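Side-chain contacts in serpin-12 (Manduca sexta, PDB 6CJ7), which probably inhibits serine proteases as a serpin and controls the prophenoloxidase activation system of larval hemolymph: residues T18-N23 against T63-M68; N23-M28 against L372-I377; V171-L176 against N230-I235; I362-D365 against I370-F373. All coordinates share one frame; numbering follows the deposited sequence.

Interaction 1: residues T18-N23 against T63-M68; sequences TSFGVN and TRALQM
Phe20 and Leu66 bring the start of helix 19-31 against the end of helix 56-66, with their CA atoms 5.5 Å apart, and just beyond Leu66 the chain leaves helical geometry at Gln67 with a positive phi. The apolar part of the contact is carried by the Phe20 side chain. Its CG lies anti to the backbone N (chi1 176°), which carries the ring out to Ala65, where CD1 of Phe20 touches CB of Ala65 at 3.7 Å. Nearer the backbone, CB of Phe20 also lies 3.7 Å from the carbonyl O of Ala65, so that residue meets the phenylalanine through both its methyl group and its peptide. Leu66 adds a looser contact from one branch, its CD2 standing 4.2 Å from Phe20 CB. The polar groups are bridged by two waters. One hydrogen-bonds to Ser19 OG and donates to Ala65 O, with 2.7 Å from its oxygen to each. The other accepts from Phe20 N and donates to Leu66 O, with 3.0 Å to each; it therefore joins an amide in the first turn of one helix to a carbonyl in the last turn of the other. Ser19 OG has a further hydrogen bond to Ala16 O. Around this junction, helix 40-51 supports both partners, with Leu47 against Phe20 and Thr44 against Leu66, while Thr18 and Val22 pack on Pro371 of strand 370-377.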
loop_
_atom_site.group_PDB
_atom_site.type_symbol
_atom_site.label_atom_id
_atom_site.label_comp_id
_atom_site.label_asym_id
_atom_site.label_seq_id
_atom_site.Cartn_x
_atom_site.Cartn_y
_atom_site.Cartn_z
ATOM N N THR A 18 -9.410 -0.125 -6.106
ATOM C CA THR A 18 -7.954 -0.109 -6.067
ATOM C C THR A 18 -7.327 -1.096 -7.049
ATOM O O THR A 18 -6.146 -1.443 -6.900
ATOM C CB THR A 18 -7.445 -0.378 -4.643
ATOM O OG1 THR A 18 -7.969 -1.617 -4.154
ATOM C CG2 THR A 18 -7.855 0.753 -3.699
ATOM N N SER A 19 -8.076 -1.510 -8.077
ATOM C CA SER A 19 -7.547 -2.479 -9.034
ATOM C C SER A 19 -6.251 -1.998 -9.689
ATOM O O SER A 19 -5.337 -2.801 -9.911
ATOM C CB SER A 19 -8.591 -2.795 -10.100
ATOM O OG SER A 19 -8.970 -1.610 -10.779
ATOM N N PHE A 20 -6.145 -0.703 -10.017
ATOM C CA PHE A 20 -4.901 -0.213 -10.613
ATOM C C PHE A 20 -3.712 -0.493 -9.696
ATOM O O PHE A 20 -2.673 -1.011 -10.136
ATOM C CB PHE A 20 -4.988 1.283 -10.915
ATOM C CG PHE A 20 -3.701 1.851 -11.440
ATOM C CD1 PHE A 20 -3.294 1.559 -12.719
ATOM C CD2 PHE A 20 -2.898 2.646 -10.643
ATOM C CE1 PHE A 20 -2.096 2.055 -13.214
ATOM C CE2 PHE A 20 -1.695 3.149 -11.130
ATOM C CZ PHE A 20 -1.308 2.853 -12.420
ATOM N N GLY A 21 -3.847 -0.136 -8.414
ATOM C CA GLY A 21 -2.763 -0.347 -7.466
ATOM C C GLY A 21 -2.410 -1.812 -7.279
ATOM O O GLY A 21 -1.240 -2.156 -7.112
ATOM N N VAL A 22 -3.417 -2.698 -7.283
ATOM C CA VAL A 22 -3.117 -4.132 -7.212
ATOM C C VAL A 22 -2.343 -4.582 -8.449
ATOM O O VAL A 22 -1.387 -5.364 -8.346
ATOM C CB VAL A 22 -4.407 -4.949 -7.024
ATOM C CG1 VAL A 22 -4.105 -6.445 -7.026
ATOM C CG2 VAL A 22 -5.065 -4.581 -5.719
ATOM N N ASN A 23 -2.754 -4.109 -9.636
ATOM C CA ASN A 23 -2.040 -4.432 -10.873
ATOM C C ASN A 23 -0.591 -3.954 -10.814
ATOM O O ASN A 23 0.324 -4.659 -11.263
ATOM C CB ASN A 23 -2.751 -3.804 -12.075
ATOM C CG ASN A 23 -4.166 -4.329 -12.281
ATOM O OD1 ASN A 23 -4.492 -5.445 -11.900
ATOM N ND2 ASN A 23 -5.005 -3.515 -12.925
ATOM N N THR A 63 -8.002 7.457 -16.932
ATOM C CA THR A 63 -9.339 6.885 -16.797
ATOM C C THR A 63 -9.350 5.408 -17.179
ATOM O O THR A 63 -9.958 4.579 -16.484
ATOM C CB THR A 63 -10.313 7.697 -17.648
ATOM O OG1 THR A 63 -10.347 9.032 -17.135
ATOM C CG2 THR A 63 -11.697 7.091 -17.585
ATOM N N ARG A 64 -8.637 5.050 -18.253
ATOM C CA ARG A 64 -8.544 3.651 -18.646
ATOM C C ARG A 64 -7.841 2.826 -17.579
ATOM O O ARG A 64 -8.225 1.682 -17.316
ATOM C CB ARG A 64 -7.809 3.526 -19.981
ATOM C CG ARG A 64 -8.589 4.104 -21.149
ATOM C CD ARG A 64 -7.741 4.151 -22.394
ATOM N NE ARG A 64 -8.523 4.590 -23.540
ATOM C CZ ARG A 64 -9.076 3.752 -24.401
ATOM N NH1 ARG A 64 -8.912 2.439 -24.243
ATOM N NH2 ARG A 64 -9.773 4.231 -25.424
ATOM N N ALA A 65 -6.802 3.387 -16.956
ATOM C CA ALA A 65 -6.042 2.629 -15.964
ATOM C C ALA A 65 -6.844 2.428 -14.688
ATOM O O ALA A 65 -6.816 1.343 -14.097
ATOM C CB ALA A 65 -4.721 3.338 -15.661
ATOM N N LEU A 66 -7.555 3.461 -14.243
ATOM C CA LEU A 66 -8.308 3.367 -12.995
ATOM C C LEU A 66 -9.625 2.634 -13.164
ATOM O O LEU A 66 -10.141 2.073 -12.188
ATOM C CB LEU A 66 -8.595 4.758 -12.436
ATOM C CG LEU A 66 -7.440 5.601 -11.914
ATOM C CD1 LEU A 66 -7.932 7.017 -11.657
ATOM C CD2 LEU A 66 -6.857 4.984 -10.649
ATOM N N GLN A 67 -10.190 2.646 -14.374
ATOM C CA GLN A 67 -11.547 2.150 -14.621
ATOM C C GLN A 67 -12.566 2.892 -13.752
ATOM O O GLN A 67 -13.564 2.326 -13.292
ATOM C CB GLN A 67 -11.635 0.632 -14.432
ATOM C CG GLN A 67 -10.556 -0.146 -15.200
ATOM C CD GLN A 67 -11.016 -0.605 -16.552
ATOM O OE1 GLN A 67 -10.835 0.105 -17.554
ATOM N NE2 GLN A 67 -11.585 -1.805 -16.609
ATOM N N MET A 68 -12.317 4.183 -13.545
ATOM C CA MET A 68 -13.234 5.076 -12.856
ATOM C C MET A 68 -13.183 6.442 -13.519
ATOM O O MET A 68 -12.117 6.875 -13.961
ATOM C CB MET A 68 -12.871 5.233 -11.379
ATOM C CG MET A 68 -13.116 4.020 -10.522
ATOM S SD MET A 68 -12.533 4.368 -8.859
ATOM C CE MET A 68 -10.758 4.418 -9.113
HETATM O O HOH W 1 -8.017 -0.926 -13.170
HETATM O O HOH W 2 -8.300 1.354 -9.873
#

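Interaction 2: residues N23-M28 against L372-I377; sequences NVFKQM and LFMARI
Phe25 and Met374 form a Met-aromatic contact where helix 19-31 packs on strand 370-377 in the buried core of the serpin fold. The short segments run nearly parallel, with an angle of 16° between their axes and a closest approach of 10.1 Å. The space between the axes is filled by Phe25 and Met374 together. Phe25 points from the helix toward the strand, and CG, anti to the backbone N, carries the ring on to Met374, which approaches over one face. Its CB sits almost exactly above the middle, 3.7 Å from the centroid of Phe25 and only 6° off the ring normal, which makes a CH-pi contact. The sulfur is placed obliquely: Met374 SD lies 4.5 Å from the same centroid, 36° from the normal. A bend at the last torsion returns the terminal methyl to the ring, and Met374 CE reaches Phe25 CD2 at 3.6 Å. One methionine thus lines one side of the aromatic ring with CB, SD and CE together. Strand 36-38 adds Leu36 and Ala38 against the same phenylalanine. The guanidinium of Arg376 turns to other partners, a salt bridge with Asp246 and hydrogen bonds to the carbonyls of Ala29, Gln32 and Gly34. The outer end of the ring meets the strand backbone: Phe25 CE1 is 3.4 Å from Met374 O, and Arg376 N lies at the ring edge, close to its plane, 4.0 Å from Phe25 CZ.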
loop_
_atom_site.group_PDB
_atom_site.type_symbol
_atom_site.label_atom_id
_atom_site.label_comp_id
_atom_site.label_asym_id
_atom_site.label_seq_id
_atom_site.Cartn_x
_atom_site.Cartn_y
_atom_site.Cartn_z
ATOM N N ASN A 23 -2.754 -4.109 -9.636
ATOM C CA ASN A 23 -2.040 -4.432 -10.873
ATOM C C ASN A 23 -0.591 -3.954 -10.814
ATOM O O ASN A 23 0.324 -4.659 -11.263
ATOM C CB ASN A 23 -2.751 -3.804 -12.075
ATOM C CG ASN A 23 -4.166 -4.329 -12.281
ATOM O OD1 ASN A 23 -4.492 -5.445 -11.900
ATOM N ND2 ASN A 23 -5.005 -3.515 -12.925
ATOM N N VAL A 24 -0.365 -2.754 -10.269
ATOM C CA VAL A 24 0.998 -2.247 -10.117
ATOM C C VAL A 24 1.808 -3.167 -9.214
ATOM O O VAL A 24 2.944 -3.543 -9.535
ATOM C CB VAL A 24 0.986 -0.805 -9.584
ATOM C CG1 VAL A 24 2.406 -0.373 -9.170
ATOM C CG2 VAL A 24 0.426 0.155 -10.668
ATOM N N PHE A 25 1.238 -3.547 -8.072
ATOM C CA PHE A 25 1.953 -4.432 -7.155
ATOM C C PHE A 25 2.306 -5.748 -7.830
ATOM O O PHE A 25 3.432 -6.239 -7.706
ATOM C CB PHE A 25 1.109 -4.684 -5.903
ATOM C CG PHE A 25 1.751 -5.643 -4.922
ATOM C CD1 PHE A 25 2.702 -5.194 -4.009
ATOM C CD2 PHE A 25 1.409 -6.985 -4.923
ATOM C CE1 PHE A 25 3.303 -6.086 -3.105
ATOM C CE2 PHE A 25 2.015 -7.888 -4.026
ATOM C CZ PHE A 25 2.952 -7.430 -3.117
ATOM N N LYS A 26 1.350 -6.338 -8.556
ATOM C CA LYS A 26 1.619 -7.611 -9.215
ATOM C C LYS A 26 2.682 -7.459 -10.290
ATOM O O LYS A 26 3.523 -8.351 -10.464
ATOM C CB LYS A 26 0.331 -8.187 -9.802
ATOM C CG LYS A 26 -0.652 -8.683 -8.731
ATOM C CD LYS A 26 -1.746 -9.533 -9.345
ATOM C CE LYS A 26 -2.702 -10.059 -8.280
ATOM N NZ LYS A 26 -3.590 -11.107 -8.871
ATOM N N GLN A 27 2.661 -6.339 -11.018
ATOM C CA GLN A 27 3.694 -6.104 -12.025
ATOM C C GLN A 27 5.072 -6.024 -11.383
ATOM O O GLN A 27 6.019 -6.671 -11.847
ATOM C CB GLN A 27 3.388 -4.831 -12.821
ATOM C CG GLN A 27 4.456 -4.480 -13.870
ATOM C CD GLN A 27 4.605 -5.555 -14.925
ATOM O OE1 GLN A 27 3.619 -6.114 -15.403
ATOM N NE2 GLN A 27 5.844 -5.859 -15.287
ATOM N N MET A 28 5.175 -5.265 -10.298
ATOM C CA MET A 28 6.438 -5.124 -9.582
ATOM C C MET A 28 6.946 -6.463 -9.044
ATOM O O MET A 28 8.154 -6.676 -8.946
ATOM C CB MET A 28 6.292 -4.120 -8.437
ATOM C CG MET A 28 5.928 -2.714 -8.886
ATOM S SD MET A 28 5.641 -1.593 -7.503
ATOM C CE MET A 28 7.307 -1.022 -7.178
ATOM N N LEU A 372 -5.414 -2.296 1.682
ATOM C CA LEU A 372 -4.595 -1.146 2.039
ATOM C C LEU A 372 -3.110 -1.440 1.923
ATOM O O LEU A 372 -2.328 -0.508 1.748
ATOM C CB LEU A 372 -4.882 -0.700 3.472
ATOM C CG LEU A 372 -6.310 -0.205 3.717
ATOM C CD1 LEU A 372 -6.496 0.141 5.190
ATOM C CD2 LEU A 372 -6.580 1.012 2.851
ATOM N N PHE A 373 -2.709 -2.699 2.069
ATOM C CA PHE A 373 -1.305 -3.083 2.025
ATOM C C PHE A 373 -1.239 -4.480 1.430
ATOM O O PHE A 373 -2.073 -5.339 1.752
ATOM C CB PHE A 373 -0.713 -3.067 3.452
ATOM C CG PHE A 373 0.723 -2.699 3.552
ATOM C CD1 PHE A 373 1.708 -3.656 3.366
ATOM C CD2 PHE A 373 1.098 -1.431 3.952
ATOM C CE1 PHE A 373 3.054 -3.325 3.501
ATOM C CE2 PHE A 373 2.416 -1.093 4.093
ATOM C CZ PHE A 373 3.407 -2.042 3.866
ATOM N N MET A 374 -0.259 -4.704 0.554
ATOM C CA MET A 374 0.055 -6.042 0.062
ATOM C C MET A 374 1.529 -6.306 0.320
ATOM O O MET A 374 2.371 -5.437 0.076
ATOM C CB MET A 374 -0.266 -6.205 -1.429
ATOM C CG MET A 374 -1.746 -6.097 -1.735
ATOM S SD MET A 374 -2.086 -6.341 -3.480
ATOM C CE MET A 374 -1.796 -8.106 -3.651
ATOM N N ALA A 375 1.842 -7.485 0.848
ATOM C CA ALA A 375 3.242 -7.799 1.097
ATOM C C ALA A 375 3.514 -9.227 0.675
ATOM O O ALA A 375 2.777 -10.147 1.050
ATOM C CB ALA A 375 3.623 -7.609 2.569
ATOM N N ARG A 376 4.592 -9.411 -0.072
ATOM C CA ARG A 376 5.149 -10.728 -0.332
ATOM C C ARG A 376 6.316 -10.903 0.636
ATOM O O ARG A 376 7.354 -10.243 0.504
ATOM C CB ARG A 376 5.578 -10.845 -1.797
ATOM C CG ARG A 376 6.355 -12.136 -2.158
ATOM C CD ARG A 376 6.684 -12.153 -3.618
ATOM N NE ARG A 376 7.840 -11.290 -3.850
ATOM C CZ ARG A 376 8.283 -10.904 -5.036
ATOM N NH1 ARG A 376 7.683 -11.324 -6.129
ATOM N NH2 ARG A 376 9.335 -10.101 -5.113
ATOM N N ILE A 377 6.139 -11.768 1.624
ATOM C CA ILE A 377 7.128 -11.955 2.677
ATOM C C ILE A 377 7.989 -13.148 2.279
ATOM O O ILE A 377 7.594 -14.306 2.458
ATOM C CB ILE A 377 6.476 -12.157 4.048
ATOM C CG1 ILE A 377 5.465 -11.034 4.308
ATOM C CG2 ILE A 377 7.540 -12.256 5.125
ATOM C CD1 ILE A 377 6.080 -9.732 4.700
#

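Interaction 3: residues V171-L176 against N230-I235; sequences VYFKGL and NEYSLI
Phe173 meets Tyr232 in a T-shaped (edge-to-face) pair, the edge of the phenylalanine directed at the face of the tyrosine. The centroids of the two rings are 5.0 Å apart and their planes stand at 66°. Contact is closest between Phe173 CE2 and Tyr232 CD2, at 3.7 Å, so the edge comes down near the rim of the tyrosine face and not over its middle. Phe173 reaches out from strand 165-174 with CG anti to the backbone N (chi1 -176°). Beside it Gly175 has no side chain, and a CB at that position would fall only 2.7 Å from Phe173 CZ. In the next shell the side chains of Leu363 and Leu93 each touch both residues, Phe227 makes a second edge-to-face contact with Phe173, and Arg87 forms a cation-pi contact with Tyr232. A serine in place of Tyr232 would probably open a gap beside the Phe173 edge and deprive Arg87 of its aromatic partner. The rings pack side chains of two unpaired strands, 165-174 and 232-239, together in the buried interior of the serpin fold. The contact is apolar, probably with an electrostatic component, since a C-H edge and a positive charge both suit the pi face of tyrosine.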
loop_
_atom_site.group_PDB
_atom_site.type_symbol
_atom_site.label_atom_id
_atom_site.label_comp_id
_atom_site.label_asym_id
_atom_site.label_seq_id
_atom_site.Cartn_x
_atom_site.Cartn_y
_atom_site.Cartn_z
ATOM N N VAL A 171 2.320 5.463 3.537
ATOM C CA VAL A 171 1.371 4.878 4.489
ATOM C C VAL A 171 2.125 4.015 5.491
ATOM O O VAL A 171 3.069 3.297 5.138
ATOM C CB VAL A 171 0.262 4.083 3.766
ATOM C CG1 VAL A 171 0.828 2.895 3.030
ATOM C CG2 VAL A 171 -0.805 3.641 4.770
ATOM N N TYR A 172 1.711 4.118 6.755
ATOM C CA TYR A 172 2.251 3.320 7.860
ATOM C C TYR A 172 1.093 2.669 8.594
ATOM O O TYR A 172 0.106 3.343 8.913
ATOM C CB TYR A 172 3.048 4.197 8.831
ATOM C CG TYR A 172 3.329 3.560 10.173
ATOM C CD1 TYR A 172 4.197 2.488 10.279
ATOM C CD2 TYR A 172 2.768 4.064 11.336
ATOM C CE1 TYR A 172 4.477 1.906 11.515
ATOM C CE2 TYR A 172 3.039 3.487 12.580
ATOM C CZ TYR A 172 3.898 2.416 12.653
ATOM O OH TYR A 172 4.187 1.844 13.875
ATOM N N PHE A 173 1.207 1.373 8.879
ATOM C CA PHE A 173 0.195 0.705 9.692
ATOM C C PHE A 173 0.840 -0.125 10.785
ATOM O O PHE A 173 1.753 -0.909 10.518
ATOM C CB PHE A 173 -0.718 -0.211 8.861
ATOM C CG PHE A 173 -1.830 -0.839 9.670
ATOM C CD1 PHE A 173 -1.696 -2.118 10.202
ATOM C CD2 PHE A 173 -2.999 -0.143 9.912
ATOM C CE1 PHE A 173 -2.703 -2.695 10.954
ATOM C CE2 PHE A 173 -4.017 -0.709 10.663
ATOM C CZ PHE A 173 -3.879 -1.993 11.186
ATOM N N LYS A 174 0.344 0.036 12.011
ATOM C CA LYS A 174 0.619 -0.894 13.101
ATOM C C LYS A 174 -0.672 -1.008 13.891
ATOM O O LYS A 174 -1.133 -0.015 14.459
ATOM C CB LYS A 174 1.762 -0.403 13.992
ATOM C CG LYS A 174 2.401 -1.508 14.873
ATOM C CD LYS A 174 1.580 -1.837 16.083
ATOM C CE LYS A 174 2.132 -3.066 16.793
ATOM N NZ LYS A 174 1.162 -3.547 17.804
ATOM N N GLY A 175 -1.264 -2.203 13.920
ATOM C CA GLY A 175 -2.557 -2.399 14.534
ATOM C C GLY A 175 -2.452 -3.174 15.835
ATOM O O GLY A 175 -1.391 -3.647 16.237
ATOM N N LEU A 176 -3.596 -3.278 16.499
ATOM C CA LEU A 176 -3.745 -4.061 17.717
ATOM C C LEU A 176 -4.690 -5.214 17.408
ATOM O O LEU A 176 -5.810 -4.989 16.940
ATOM C CB LEU A 176 -4.304 -3.188 18.844
ATOM C CG LEU A 176 -4.286 -3.735 20.268
ATOM C CD1 LEU A 176 -3.086 -3.188 21.003
ATOM C CD2 LEU A 176 -5.572 -3.356 20.980
ATOM N N ASN A 230 -12.671 -4.991 14.712
ATOM C CA ASN A 230 -12.754 -5.530 13.356
ATOM C C ASN A 230 -12.681 -4.431 12.299
ATOM O O ASN A 230 -13.297 -4.532 11.240
ATOM C CB ASN A 230 -14.013 -6.377 13.163
ATOM C CG ASN A 230 -13.863 -7.372 12.018
ATOM O OD1 ASN A 230 -12.786 -7.936 11.814
ATOM N ND2 ASN A 230 -14.931 -7.573 11.258
ATOM N N GLU A 231 -11.900 -3.384 12.572
ATOM C CA GLU A 231 -11.744 -2.305 11.597
ATOM C C GLU A 231 -10.929 -2.767 10.404
ATOM O O GLU A 231 -11.207 -2.382 9.259
ATOM C CB GLU A 231 -11.069 -1.104 12.258
ATOM C CG GLU A 231 -11.968 -0.422 13.270
ATOM C CD GLU A 231 -11.248 0.609 14.102
ATOM O OE1 GLU A 231 -9.988 0.655 14.032
ATOM O OE2 GLU A 231 -11.944 1.346 14.838
ATOM N N TYR A 232 -9.921 -3.592 10.664
ATOM C CA TYR A 232 -9.011 -4.107 9.655
ATOM C C TYR A 232 -8.824 -5.597 9.886
ATOM O O TYR A 232 -9.048 -6.107 10.985
ATOM C CB TYR A 232 -7.623 -3.426 9.703
ATOM C CG TYR A 232 -7.697 -1.915 9.695
ATOM C CD1 TYR A 232 -7.744 -1.211 8.497
ATOM C CD2 TYR A 232 -7.711 -1.199 10.886
ATOM C CE1 TYR A 232 -7.829 0.174 8.496
ATOM C CE2 TYR A 232 -7.805 0.175 10.896
ATOM C CZ TYR A 232 -7.843 0.859 9.696
ATOM O OH TYR A 232 -7.926 2.235 9.705
ATOM N N SER A 233 -8.341 -6.282 8.852
ATOM C CA SER A 233 -7.915 -7.671 8.969
ATOM C C SER A 233 -6.556 -7.826 8.321
ATOM O O SER A 233 -6.265 -7.183 7.315
ATOM C CB SER A 233 -8.875 -8.636 8.259
ATOM O OG SER A 233 -10.203 -8.504 8.737
ATOM N N LEU A 234 -5.733 -8.707 8.884
ATOM C CA LEU A 234 -4.572 -9.219 8.170
ATOM C C LEU A 234 -4.974 -10.557 7.567
ATOM O O LEU A 234 -5.304 -11.505 8.295
ATOM C CB LEU A 234 -3.336 -9.366 9.060
ATOM C CG LEU A 234 -2.042 -9.536 8.244
ATOM C CD1 LEU A 234 -1.635 -8.213 7.588
ATOM C CD2 LEU A 234 -0.934 -10.095 9.138
ATOM N N ILE A 235 -4.988 -10.617 6.241
ATOM C CA ILE A 235 -5.331 -11.827 5.516
ATOM C C ILE A 235 -4.016 -12.451 5.086
ATOM O O ILE A 235 -3.228 -11.830 4.364
ATOM C CB ILE A 235 -6.246 -11.517 4.323
ATOM C CG1 ILE A 235 -7.530 -10.849 4.830
ATOM C CG2 ILE A 235 -6.570 -12.802 3.548
ATOM C CD1 ILE A 235 -8.408 -10.285 3.727
#

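Interaction 4: residues I362-D365 against I370-F373; sequences ILWD and IPLF
Leu363 and Phe373 form an antiparallel hydrogen-bonded pair. Leu363 N donates to Phe373 O at 2.9 Å. In the other direction Leu363 O serves two amides: Leu372 N at 2.8 Å, and Phe373 N in a weak bond at 3.4 Å. Two residues of one strand thus face a single residue of the other. Asp365 N donates to Ile370 O at 3.0 Å, a straight bond with 168° at the hydrogen. The same carbonyl oxygen lies over one face of the Trp364 indole, 3.6 Å above the plane of that ring and toward its rim.

Apolar contacts occur on both faces. On one, Trp364 lies alongside Pro371, with CZ3 of the indole 3.7 Å from the proline CD; CG, anti to its own amide nitrogen (chi1 -168°), lays the indole there and over Ile370 O. On the face of Leu363 and Phe373, the CB atoms of these two residues meet at 3.6 Å. Ile362 CG2 touches Pro371 CB, and Leu372 CD1 packs 3.8 Å from Asp365 CB. Replacing Trp364 by alanine would probably strip the indole cover from one side of Pro371 and of Ile370 O and open a gap next to Val257 and Ala258 of helix 254-260.

The carboxylate of Asp365 has its polar partners outside the two segments: OD1 forms a salt bridge with Arg87 and accepts from the amides of Arg367 and Ser368 in the connecting loop. Together the register and the doubly used carbonyl define a beta hairpin interrupted by a classic bulge, here within the serpin fold.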
loop_
_atom_site.group_PDB
_atom_site.type_symbol
_atom_site.label_atom_id
_atom_site.label_comp_id
_atom_site.label_asym_id
_atom_site.label_seq_id
_atom_site.Cartn_x
_atom_site.Cartn_y
_atom_site.Cartn_z
ATOM N N ILE A 362 -2.027 -9.479 3.400
ATOM C CA ILE A 362 -2.832 -8.395 2.854
ATOM C C ILE A 362 -3.509 -7.710 4.024
ATOM O O ILE A 362 -4.181 -8.368 4.821
ATOM C CB ILE A 362 -3.873 -8.907 1.846
ATOM C CG1 ILE A 362 -3.167 -9.554 0.653
ATOM C CG2 ILE A 362 -4.781 -7.760 1.370
ATOM C CD1 ILE A 362 -4.098 -10.192 -0.346
ATOM N N LEU A 363 -3.294 -6.406 4.160
ATOM C CA LEU A 363 -4.024 -5.626 5.147
ATOM C C LEU A 363 -5.308 -5.136 4.498
ATOM O O LEU A 363 -5.266 -4.424 3.488
ATOM C CB LEU A 363 -3.186 -4.460 5.666
ATOM C CG LEU A 363 -3.943 -3.647 6.728
ATOM C CD1 LEU A 363 -4.025 -4.432 8.047
ATOM C CD2 LEU A 363 -3.292 -2.275 6.920
ATOM N N TRP A 364 -6.446 -5.535 5.067
ATOM C CA TRP A 364 -7.751 -5.324 4.462
ATOM C C TRP A 364 -8.533 -4.323 5.300
ATOM O O TRP A 364 -8.588 -4.450 6.530
ATOM C CB TRP A 364 -8.497 -6.662 4.373
ATOM C CG TRP A 364 -9.734 -6.658 3.529
ATOM C CD1 TRP A 364 -11.041 -6.592 3.960
ATOM C CD2 TRP A 364 -9.788 -6.771 2.108
ATOM N NE1 TRP A 364 -11.894 -6.640 2.883
ATOM C CE2 TRP A 364 -11.148 -6.749 1.733
ATOM C CE3 TRP A 364 -8.811 -6.880 1.107
ATOM C CZ2 TRP A 364 -11.556 -6.835 0.398
ATOM C CZ3 TRP A 364 -9.226 -6.966 -0.216
ATOM C CH2 TRP A 364 -10.572 -6.944 -0.555
ATOM N N ASP A 365 -9.112 -3.323 4.637
ATOM C CA ASP A 365 -10.075 -2.424 5.270
ATOM C C ASP A 365 -11.440 -3.105 5.234
ATOM O O ASP A 365 -12.010 -3.316 4.157
ATOM C CB ASP A 365 -10.071 -1.069 4.560
ATOM C CG ASP A 365 -10.893 -0.015 5.298
ATOM O OD1 ASP A 365 -12.067 -0.294 5.669
ATOM O OD2 ASP A 365 -10.369 1.099 5.527
ATOM N N ILE A 370 -11.233 -2.968 0.664
ATOM C CA ILE A 370 -10.089 -2.707 -0.217
ATOM C C ILE A 370 -8.809 -3.162 0.465
ATOM O O ILE A 370 -8.702 -3.191 1.698
ATOM C CB ILE A 370 -9.969 -1.215 -0.590
ATOM C CG1 ILE A 370 -9.876 -0.338 0.656
ATOM C CG2 ILE A 370 -11.117 -0.765 -1.484
ATOM C CD1 ILE A 370 -9.325 1.046 0.348
ATOM N N PRO A 371 -7.811 -3.547 -0.335
ATOM C CA PRO A 371 -6.485 -3.883 0.207
ATOM C C PRO A 371 -5.651 -2.629 0.420
ATOM O O PRO A 371 -5.224 -1.971 -0.537
ATOM C CB PRO A 371 -5.891 -4.792 -0.878
ATOM C CG PRO A 371 -6.519 -4.273 -2.152
ATOM C CD PRO A 371 -7.927 -3.871 -1.768
ATOM N N LEU A 372 -5.414 -2.296 1.682
ATOM C CA LEU A 372 -4.595 -1.146 2.039
ATOM C C LEU A 372 -3.110 -1.440 1.923
ATOM O O LEU A 372 -2.328 -0.508 1.748
ATOM C CB LEU A 372 -4.882 -0.700 3.472
ATOM C CG LEU A 372 -6.310 -0.205 3.717
ATOM C CD1 LEU A 372 -6.496 0.141 5.190
ATOM C CD2 LEU A 372 -6.580 1.012 2.851
ATOM N N PHE A 373 -2.709 -2.699 2.069
ATOM C CA PHE A 373 -1.305 -3.083 2.025
ATOM C C PHE A 373 -1.239 -4.480 1.430
ATOM O O PHE A 373 -2.073 -5.339 1.752
ATOM C CB PHE A 373 -0.713 -3.067 3.452
ATOM C CG PHE A 373 0.723 -2.699 3.552
ATOM C CD1 PHE A 373 1.708 -3.656 3.366
ATOM C CD2 PHE A 373 1.098 -1.431 3.952
ATOM C CE1 PHE A 373 3.054 -3.325 3.501
ATOM C CE2 PHE A 373 2.416 -1.093 4.093
ATOM C CZ PHE A 373 3.407 -2.042 3.866
#

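How the interactions relate
Helix 19-31 carries one side of both interactions 1 and 2, and Val22 CG1 of the former reaches Met374 SD of the latter at 4.1 Å. Interactions 2 and 4 share Leu372 and Phe373, where strand 370-377 turns a corner and, still paired with 359-365, turns Met374 to the helix. Interaction 4 adjoins interaction 3, with centres 8 Å apart: Ile235 N to Ile362 O, at 2.8 Å, is a probable hydrogen bond. It also touches interaction 1, Thr18 OG1 to Pro371 CD at 3.3 Å. Interactions 1 and 3 stay apart, about 11 Å between nearest atoms. The reactive-centre loop probably includes the unmodelled residues 332-346, so the four contacts probably belong to the scaffold rather than to the protease-binding loop.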